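Multicopper oxidase from Uncultured bacterium probably couples the one-electron oxidation of phenolic or similar substrates at copper centres to the reduction of dioxygen to water, as laccases do. Local coordinates of one contact, PDB 4E9Y (chain A, 1.50 Å), residues A202-G207 and Y225-L230, beside the matching contact of the related two-domain type laccase from Metagenomes, PDB 2ZWN (chain B, 1.70 Å), residues A202-G207 and Y225-L230. Structure 2 is superposed on structure 1 by the backbone atoms of these residues (RMSD 0.06 Å); each is numbered along its deposited sequence.

Structure 1 (4E9Y); sequences AMHSHG and YADTVL. With CU (copper (II) ion), chain C; CU (copper (II) ion), chain D.
A chi1 of 171° swings the His-204 imidazole away from its own backbone N and lays it beside Asp-227. ND1 of His-204 donates to Asp-227 O (2.8 Å, N-H...O 168°); the oxygen lies in the ring plane, while the donor stands above the carbonyl plane. The ring's other nitrogen, NE2, binds a copper shared with His-60 of a second subunit, and bond and copper together hold the ring's rotation. Asp-227 O also accepts from Ser-205 N (3.3 Å). Thr-228 OG1 donates to Asp-227 OD1 at 2.8 Å, and Arg-236 of the second subunit forms a salt bridge with OD2. On the sheet face that carries His-204, Thr-228 CG2 meets Ala-202 CB at 3.9 Å. His-206 NE2 binds another copper at 2.0 Å, while the first lies 3.1 Å above the plane of the His-206 ring, offset toward its rim. Strand 201-205 pairs antiparallel with 228-231, outermost in its sheet within the chain, through mutual Met-203–Val-229 backbone bonds. His-Ser-His is consistent with an HXH motif of a laccase trinuclear cluster, here at a subunit interface.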
loop_
_atom_site.group_PDB
_atom_site.type_symbol
_atom_site.label_atom_id
_atom_site.label_comp_id
_atom_site.label_asym_id
_atom_site.label_seq_id
_atom_site.Cartn_x
_atom_site.Cartn_y
_atom_site.Cartn_z
ATOM N N ALA A 202 -3.396 -3.228 7.343
ATOM C CA ALA A 202 -4.500 -2.295 7.167
ATOM C C ALA A 202 -5.261 -2.199 8.482
ATOM O O ALA A 202 -6.112 -3.031 8.750
ATOM C CB ALA A 202 -5.367 -2.799 6.024
ATOM N N MET A 203 -4.897 -1.227 9.310
ATOM C CA MET A 203 -5.409 -1.303 10.695
ATOM C C MET A 203 -6.816 -0.729 10.793
ATOM O O MET A 203 -6.988 0.460 10.516
ATOM C CB MET A 203 -4.408 -0.565 11.582
ATOM C CG MET A 203 -3.010 -1.166 11.546
ATOM S SD MET A 203 -2.900 -2.907 11.941
ATOM C CE MET A 203 -3.485 -2.990 13.627
ATOM N N HIS A 204 -7.763 -1.540 11.205
ATOM C CA HIS A 204 -9.170 -1.139 11.261
ATOM C C HIS A 204 -9.730 -1.170 12.698
ATOM O O HIS A 204 -9.658 -2.240 13.335
ATOM C CB HIS A 204 -9.990 -2.116 10.412
ATOM C CG HIS A 204 -11.473 -1.972 10.539
ATOM N ND1 HIS A 204 -12.132 -0.762 10.503
ATOM C CD2 HIS A 204 -12.433 -2.926 10.696
ATOM C CE1 HIS A 204 -13.462 -0.955 10.651
ATOM N NE2 HIS A 204 -13.630 -2.251 10.756
ATOM N N SER A 205 -10.282 -0.058 13.106
ATOM C CA SER A 205 -10.952 0.023 14.403
ATOM C C SER A 205 -12.467 -0.181 14.312
ATOM O O SER A 205 -13.132 0.695 13.765
ATOM C CB SER A 205 -10.696 1.374 15.070
ATOM O OG SER A 205 -10.997 2.459 14.191
ATOM N N HIS A 206 -12.992 -1.273 14.880
ATOM C CA HIS A 206 -14.451 -1.325 14.940
ATOM C C HIS A 206 -14.977 -0.261 15.895
ATOM O O HIS A 206 -14.301 0.193 16.831
ATOM C CB HIS A 206 -14.895 -2.679 15.450
ATOM C CG HIS A 206 -14.704 -3.818 14.503
ATOM N ND1 HIS A 206 -15.588 -4.861 14.411
ATOM C CD2 HIS A 206 -13.738 -4.080 13.605
ATOM C CE1 HIS A 206 -15.159 -5.743 13.497
ATOM N NE2 HIS A 206 -14.036 -5.267 12.988
ATOM N N GLY A 207 -16.224 0.161 15.663
ATOM C CA GLY A 207 -16.940 1.034 16.564
ATOM C C GLY A 207 -16.586 2.485 16.609
ATOM O O GLY A 207 -17.179 3.324 17.330
ATOM N N TYR A 225 -10.314 11.763 8.683
ATOM C CA TYR A 225 -10.819 10.556 9.317
ATOM C C TYR A 225 -10.682 9.316 8.452
ATOM O O TYR A 225 -10.743 9.356 7.214
ATOM C CB TYR A 225 -12.305 10.742 9.618
ATOM C CG TYR A 225 -12.602 11.694 10.744
ATOM C CD1 TYR A 225 -12.377 11.276 12.064
ATOM C CD2 TYR A 225 -13.100 12.957 10.492
ATOM C CE1 TYR A 225 -12.657 12.152 13.106
ATOM C CE2 TYR A 225 -13.381 13.837 11.528
ATOM C CZ TYR A 225 -13.152 13.412 12.830
ATOM O OH TYR A 225 -13.438 14.309 13.842
ATOM N N ALA A 226 -10.525 8.186 9.119
ATOM C CA ALA A 226 -10.425 6.891 8.492
ATOM C C ALA A 226 -10.966 5.822 9.444
ATOM O O ALA A 226 -10.831 6.044 10.658
ATOM C CB ALA A 226 -8.974 6.555 8.166
ATOM N N ASP A 227 -11.480 4.743 8.886
ATOM C CA ASP A 227 -11.722 3.579 9.748
ATOM C C ASP A 227 -10.706 2.482 9.486
ATOM O O ASP A 227 -10.594 1.507 10.239
ATOM C CB ASP A 227 -13.178 3.130 9.615
ATOM C CG ASP A 227 -13.562 2.509 8.294
ATOM O OD1 ASP A 227 -12.804 1.701 7.709
ATOM O OD2 ASP A 227 -14.696 2.841 7.845
ATOM N N THR A 228 -9.894 2.631 8.425
ATOM C CA THR A 228 -8.858 1.646 8.069
ATOM C C THR A 228 -7.609 2.413 7.636
ATOM O O THR A 228 -7.665 3.225 6.690
ATOM C CB THR A 228 -9.334 0.707 6.946
ATOM O OG1 THR A 228 -10.537 0.016 7.389
ATOM C CG2 THR A 228 -8.321 -0.381 6.580
ATOM N N VAL A 229 -6.470 2.234 8.307
ATOM C CA VAL A 229 -5.274 3.017 8.001
ATOM C C VAL A 229 -4.208 2.047 7.539
ATOM O O VAL A 229 -3.788 1.119 8.239
ATOM C CB VAL A 229 -4.776 3.727 9.268
ATOM C CG1 VAL A 229 -3.420 4.353 9.005
ATOM C CG2 VAL A 229 -5.749 4.799 9.754
ATOM N N LEU A 230 -3.729 2.211 6.313
ATOM C CA LEU A 230 -2.705 1.344 5.758
ATOM C C LEU A 230 -1.318 1.762 6.246
ATOM O O LEU A 230 -0.973 2.932 6.043
ATOM C CB LEU A 230 -2.721 1.434 4.228
ATOM C CG LEU A 230 -1.847 0.415 3.502
ATOM C CD1 LEU A 230 -2.429 -0.968 3.790
ATOM C CD2 LEU A 230 -1.775 0.732 2.008
HETATM CU CU CU C . -15.147 -3.303 10.814
HETATM CU CU CU D . -13.090 -6.574 11.862
#

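Structure 2 (2ZWN); sequences AMHSHG and YADTVL. With CU (copper (II) ion), chain E; C2O (Cu-O-Cu linkage), chain F.
His-204 has chi1 at 172°, which turns CG from the backbone N and places the imidazole alongside Asp-227. Its ND1 donates to Asp-227 O (2.7 Å, N-H...O 172°), with the oxygen in the ring plane and the donor above the carbonyl plane. NE2 binds a copper shared with His-60 of a second subunit; bond and copper together hold the ring's rotation. Ser-205 N gives Asp-227 O a second hydrogen bond, of 3.3 Å. Thr-228 OG1 donates to Asp-227 OD1 at 2.9 Å; Arg-236 of the second subunit forms a salt bridge with OD2. On the sheet face that carries His-204, Thr-228 CG2 packs on Ala-202 CB at 3.8 Å. His-206 NE2 lies 2.0 Å from CU3 of the Cu-O-Cu linkage. The separate copper stands 3.1 Å above the plane of the His-206 ring, offset toward its rim. O1 of the linkage approaches the His-204 ring edge, 3.3 Å from His-204 CD2. Met-203 and Val-229 exchange backbone bonds. His-Ser-His is consistent with an HXH motif of a laccase trinuclear cluster.

How the two compare
No residue is exchanged in the two segments, and the difference lies in the group bound beside the histidines. In structure 2, CU3 of a Cu-O-Cu linkage stands at the place of the copper ion of chain D in structure 1, so neither site is empty. His-206(A) NE2 binds that copper ion at 2.0 Å; His-206(B) NE2 meets CU3 of the linkage, also at 2.0 Å. The metal contact is therefore replaced like for like. The linkage includes an oxygen, O1, which lies 3.3 Å from His-204(B) CD2. The residues round it answer with no shift beyond the error: His-204(A), His-206(A), Asp-227(A) and Thr-228(A) and their counterparts keep their place, and the comparable CA atoms coincide. The other copper is bound at one place in both. The bond that helps hold the metal-binding ring also persists, from His-204(A) ND1 to Asp-227(A) O at 2.8 Å and from His-204(B) ND1 to Asp-227(B) O at 2.7 Å.

Structure 2 (2ZWN)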
loop_
_atom_site.group_PDB
_atom_site.type_symbol
_atom_site.label_atom_id
_atom_site.label_comp_id
_atom_site.label_asym_id
_atom_site.label_seq_id
_atom_site.Cartn_x
_atom_site.Cartn_y
_atom_site.Cartn_z
ATOM N N ALA B 202 -3.329 -3.171 7.310
ATOM C CA ALA B 202 -4.481 -2.285 7.151
ATOM C C ALA B 202 -5.253 -2.266 8.466
ATOM O O ALA B 202 -6.087 -3.128 8.727
ATOM C CB ALA B 202 -5.364 -2.762 5.996
ATOM N N MET B 203 -4.941 -1.292 9.312
ATOM C CA MET B 203 -5.413 -1.306 10.697
ATOM C C MET B 203 -6.817 -0.712 10.798
ATOM O O MET B 203 -7.026 0.465 10.500
ATOM C CB MET B 203 -4.437 -0.546 11.589
ATOM C CG MET B 203 -3.020 -1.100 11.573
ATOM S SD MET B 203 -2.876 -2.865 11.887
ATOM C CE MET B 203 -3.440 -2.961 13.589
ATOM N N HIS B 204 -7.763 -1.545 11.220
ATOM C CA HIS B 204 -9.178 -1.192 11.238
ATOM C C HIS B 204 -9.724 -1.219 12.654
ATOM O O HIS B 204 -9.634 -2.240 13.336
ATOM C CB HIS B 204 -9.977 -2.170 10.383
ATOM C CG HIS B 204 -11.456 -1.990 10.490
ATOM N ND1 HIS B 204 -12.060 -0.752 10.425
ATOM C CD2 HIS B 204 -12.455 -2.886 10.665
ATOM C CE1 HIS B 204 -13.368 -0.895 10.554
ATOM N NE2 HIS B 204 -13.632 -2.180 10.697
ATOM N N SER B 205 -10.313 -0.104 13.072
ATOM C CA SER B 205 -10.950 -0.002 14.383
ATOM C C SER B 205 -12.465 -0.127 14.289
ATOM O O SER B 205 -13.128 0.731 13.704
ATOM C CB SER B 205 -10.597 1.328 15.035
ATOM O OG SER B 205 -10.953 2.421 14.205
ATOM N N HIS B 206 -13.026 -1.176 14.889
ATOM C CA HIS B 206 -14.480 -1.291 14.966
ATOM C C HIS B 206 -15.021 -0.230 15.920
ATOM O O HIS B 206 -14.321 0.213 16.837
ATOM C CB HIS B 206 -14.929 -2.661 15.479
ATOM C CG HIS B 206 -14.724 -3.781 14.511
ATOM N ND1 HIS B 206 -15.627 -4.813 14.375
ATOM C CD2 HIS B 206 -13.727 -4.035 13.630
ATOM C CE1 HIS B 206 -15.192 -5.657 13.458
ATOM N NE2 HIS B 206 -14.046 -5.204 12.983
ATOM N N GLY B 207 -16.266 0.170 15.688
ATOM C CA GLY B 207 -16.991 1.058 16.590
ATOM C C GLY B 207 -16.565 2.516 16.633
ATOM O O GLY B 207 -17.189 3.317 17.336
ATOM N N TYR B 225 -10.336 11.683 8.654
ATOM C CA TYR B 225 -10.901 10.517 9.309
ATOM C C TYR B 225 -10.708 9.277 8.454
ATOM O O TYR B 225 -10.782 9.332 7.227
ATOM C CB TYR B 225 -12.391 10.706 9.578
ATOM C CG TYR B 225 -12.672 11.656 10.713
ATOM C CD1 TYR B 225 -12.460 11.269 12.033
ATOM C CD2 TYR B 225 -13.146 12.936 10.470
ATOM C CE1 TYR B 225 -12.715 12.132 13.087
ATOM C CE2 TYR B 225 -13.410 13.811 11.514
ATOM C CZ TYR B 225 -13.188 13.407 12.820
ATOM O OH TYR B 225 -13.458 14.286 13.851
ATOM N N ALA B 226 -10.465 8.162 9.127
ATOM C CA ALA B 226 -10.380 6.854 8.489
ATOM C C ALA B 226 -10.891 5.821 9.471
ATOM O O ALA B 226 -10.764 6.010 10.687
ATOM C CB ALA B 226 -8.954 6.544 8.126
ATOM N N ASP B 227 -11.479 4.747 8.954
ATOM C CA ASP B 227 -11.714 3.560 9.775
ATOM C C ASP B 227 -10.690 2.458 9.494
ATOM O O ASP B 227 -10.609 1.502 10.245
ATOM C CB ASP B 227 -13.167 3.051 9.686
ATOM C CG ASP B 227 -13.558 2.559 8.305
ATOM O OD1 ASP B 227 -12.786 1.805 7.678
ATOM O OD2 ASP B 227 -14.685 2.893 7.875
ATOM N N THR B 228 -9.901 2.621 8.428
ATOM C CA THR B 228 -8.834 1.683 8.077
ATOM C C THR B 228 -7.604 2.480 7.632
ATOM O O THR B 228 -7.679 3.237 6.667
ATOM C CB THR B 228 -9.286 0.730 6.951
ATOM O OG1 THR B 228 -10.476 0.034 7.355
ATOM C CG2 THR B 228 -8.194 -0.288 6.625
ATOM N N VAL B 229 -6.480 2.305 8.331
ATOM C CA VAL B 229 -5.244 3.024 8.028
ATOM C C VAL B 229 -4.181 2.041 7.555
ATOM O O VAL B 229 -3.808 1.127 8.289
ATOM C CB VAL B 229 -4.725 3.787 9.261
ATOM C CG1 VAL B 229 -3.375 4.443 8.965
ATOM C CG2 VAL B 229 -5.757 4.828 9.704
ATOM N N LEU B 230 -3.727 2.225 6.317
ATOM C CA LEU B 230 -2.697 1.376 5.725
ATOM C C LEU B 230 -1.322 1.814 6.209
ATOM O O LEU B 230 -0.918 2.963 5.992
ATOM C CB LEU B 230 -2.750 1.456 4.204
ATOM C CG LEU B 230 -1.847 0.486 3.446
ATOM C CD1 LEU B 230 -2.339 -0.946 3.663
ATOM C CD2 LEU B 230 -1.792 0.842 1.957
HETATM CU CU CU E . -15.136 -3.253 10.762
HETATM CU CU2 C2O F . -14.240 -4.961 7.381
HETATM CU CU3 C2O F . -13.030 -6.596 11.888
HETATM O O1 C2O F . -13.650 -5.851 9.733
#